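PDB 2NWH: carbohydrate kinase from Agrobacterium tumefaciens, which probably transfers a phosphoryl group from ATP to a sugar or related small molecule. Local coordinates for residues I98-R101 with D102-V106. Sequence-based numbering, arbitrary orientation.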
ATOM      1  N   ILE A  98      14.995 -16.783  -0.300  1.00 16.03           N
ATOM      2  CA  ILE A  98      16.077 -17.427   0.427  1.00 14.74           C
ATOM      3  C   ILE A  98      17.249 -16.427   0.478  1.00 16.55           C
ATOM      4  O   ILE A  98      17.680 -15.918  -0.559  1.00 16.33           O
ATOM      5  CB  ILE A  98      16.432 -18.759  -0.232  1.00 15.44           C
ATOM      6  CG1 ILE A  98      15.238 -19.758  -0.141  1.00 12.78           C
ATOM      7  CG2 ILE A  98      17.784 -19.281   0.307  1.00 15.10           C
ATOM      8  CD1 ILE A  98      15.529 -21.090  -0.818  1.00 19.27           C
ATOM      9  N   LEU A  99      17.734 -16.151   1.682  1.00 16.29           N
ATOM     10  CA  LEU A  99      18.812 -15.171   1.944  1.00 18.28           C
ATOM     11  C   LEU A  99      20.045 -15.856   2.517  1.00 17.98           C
ATOM     12  O   LEU A  99      19.952 -16.884   3.229  1.00 17.86           O
ATOM     13  CB  LEU A  99      18.358 -14.133   2.974  1.00 18.71           C
ATOM     14  CG  LEU A  99      17.381 -12.991   2.675  1.00 25.35           C
ATOM     15  CD1 LEU A  99      16.078 -13.515   2.194  1.00 26.40           C
ATOM     16  CD2 LEU A  99      17.215 -12.220   4.005  1.00 26.70           C
ATOM     17  N   GLU A 100      21.198 -15.284   2.201  1.00 17.81           N
ATOM     18  CA  GLU A 100      22.469 -15.671   2.817  1.00 17.76           C
ATOM     19  C   GLU A 100      22.439 -15.252   4.280  1.00 17.74           C
ATOM     20  O   GLU A 100      21.582 -14.464   4.682  1.00 17.60           O
ATOM     21  CB  GLU A 100      23.611 -14.964   2.073  1.00 18.36           C
ATOM     22  CG  GLU A 100      23.714 -15.465   0.612  1.00 21.49           C
ATOM     23  CD  GLU A 100      25.032 -15.091  -0.026  1.00 25.42           C
ATOM     24  OE1 GLU A 100      25.030 -14.065  -0.738  1.00 26.14           O
ATOM     25  OE2 GLU A 100      26.046 -15.812   0.181  1.00 22.73           O
ATOM     26  N   ARG A 101      23.375 -15.760   5.077  1.00 17.73           N
ATOM     27  CA  ARG A 101      23.455 -15.409   6.504  1.00 19.22           C
ATOM     28  C   ARG A 101      23.662 -13.899   6.731  1.00 20.40           C
ATOM     29  O   ARG A 101      23.293 -13.352   7.794  1.00 20.68           O
ATOM     30  CB  ARG A 101      24.633 -16.169   7.141  1.00 18.67           C
ATOM     31  CG  ARG A 101      24.528 -16.281   8.630  1.00 19.11           C
ATOM     32  CD  ARG A 101      25.826 -16.815   9.203  1.00 20.33           C
ATOM     33  NE  ARG A 101      25.746 -16.980  10.644  1.00 20.51           N
ATOM     34  CZ  ARG A 101      26.761 -17.359  11.419  1.00 20.45           C
ATOM     35  NH1 ARG A 101      27.938 -17.648  10.883  1.00 16.55           N
ATOM     36  NH2 ARG A 101      26.570 -17.497  12.735  1.00 19.34           N
ATOM     37  N   ASP A 102      24.292 -13.246   5.759  1.00 21.56           N
ATOM     38  CA  ASP A 102      24.568 -11.808   5.817  1.00 23.49           C
ATOM     39  C   ASP A 102      23.422 -10.938   5.339  1.00 24.55           C
ATOM     40  O   ASP A 102      23.594  -9.726   5.150  1.00 25.65           O
ATOM     41  CB  ASP A 102      25.868 -11.496   5.028  1.00 24.38           C
ATOM     42  CG  ASP A 102      25.692 -11.606   3.516  1.00 25.07           C
ATOM     43  OD1 ASP A 102      24.581 -11.922   3.034  1.00 22.48           O
ATOM     44  OD2 ASP A 102      26.686 -11.401   2.787  1.00 28.49           O
ATOM     45  N   GLY A 103      22.264 -11.563   5.120  1.00 23.17           N
ATOM     46  CA  GLY A 103      21.073 -10.926   4.577  1.00 22.87           C
ATOM     47  C   GLY A 103      20.991 -10.727   3.069  1.00 22.85           C
ATOM     48  O   GLY A 103      19.993 -10.227   2.575  1.00 23.68           O
ATOM     49  N   ASN A 104      22.016 -11.082   2.312  1.00 23.27           N
ATOM     50  CA  ASN A 104      21.915 -10.910   0.871  1.00 23.27           C
ATOM     51  C   ASN A 104      20.830 -11.824   0.254  1.00 23.36           C
ATOM     52  O   ASN A 104      20.795 -13.012   0.552  1.00 22.40           O
ATOM     53  CB  ASN A 104      23.252 -11.194   0.205  1.00 23.99           C
ATOM     54  CG  ASN A 104      23.184 -11.006  -1.296  1.00 25.97           C
ATOM     55  OD1 ASN A 104      22.893  -9.908  -1.771  1.00 27.60           O
ATOM     56  ND2 ASN A 104      23.416 -12.083  -2.051  1.00 25.30           N
ATOM     57  N   LEU A 105      19.970 -11.269  -0.609  1.00 21.97           N
ATOM     58  CA  LEU A 105      18.951 -12.075  -1.314  1.00 20.52           C
ATOM     59  C   LEU A 105      19.602 -12.976  -2.358  1.00 20.49           C
ATOM     60  O   LEU A 105      20.245 -12.499  -3.314  1.00 20.33           O
ATOM     61  CB  LEU A 105      17.877 -11.189  -1.958  1.00 21.42           C
ATOM     62  CG  LEU A 105      16.745 -11.892  -2.713  1.00 22.56           C
ATOM     63  CD1 LEU A 105      16.014 -12.825  -1.748  1.00 21.46           C
ATOM     64  CD2 LEU A 105      15.754 -10.916  -3.357  1.00 25.00           C
ATOM     65  N   VAL A 106      19.446 -14.289  -2.183  1.00 19.38           N
ATOM     66  CA  VAL A 106      19.890 -15.196  -3.204  1.00 19.42           C
ATOM     67  C   VAL A 106      18.902 -15.193  -4.354  1.00 19.69           C
ATOM     68  O   VAL A 106      19.309 -15.025  -5.526  1.00 19.78           O
ATOM     69  CB  VAL A 106      20.126 -16.644  -2.667  1.00 19.40           C
ATOM     70  CG1 VAL A 106      20.555 -17.586  -3.777  1.00 18.85           C
ATOM     71  CG2 VAL A 106      21.240 -16.642  -1.563  1.00 18.79           C
TER
HETATM   72  O   HOH W   1      26.628 -12.000   0.146  1.00 44.24           O
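Glu100 and Asn104 lie side by side at the end of the beta hairpin that joins strands 94-99 and 105-111 of the four-stranded sheet. Its backbone bonds define the motif: Glu100 N to Asn104 O (2.8 Å) and Val106 N to Ile98 O flank Leu99 and Leu105, an antiparallel non-hydrogen-bonded pair, while Gly103 N reaches Glu100 O at 3.0 Å to close a type I turn over Glu100-Gly103. That last donor stands 58° out of the carbonyl plane, and Gly103 has a positive phi, which favours glycine.

Side-chain polar bonds brace the turn. Asp102 OD1 accepts from Asn104 N at 2.8 Å, an Asx turn, with Asp102 CG held between its own N and carbonyl carbon (chi1 72°), which turns OD1 toward Asn104 N. Glu100 OE1 offers its anti lone pair to Asn104 ND2 (2.9 Å), the two flat groups turned 70° apart, and shares with Asp102 OD2 a water that donates to both. Glu100 OE2 is hydrogen-bonded to Thr24 OG1.

Leu99 CD1 meets Leu105 CD1 at 4.0 Å on the face where Leu99 also touches Arg17 and Met19. Crossing Glu100 at about a right angle, Val106 places CG2 3.5 Å from Glu100 CG.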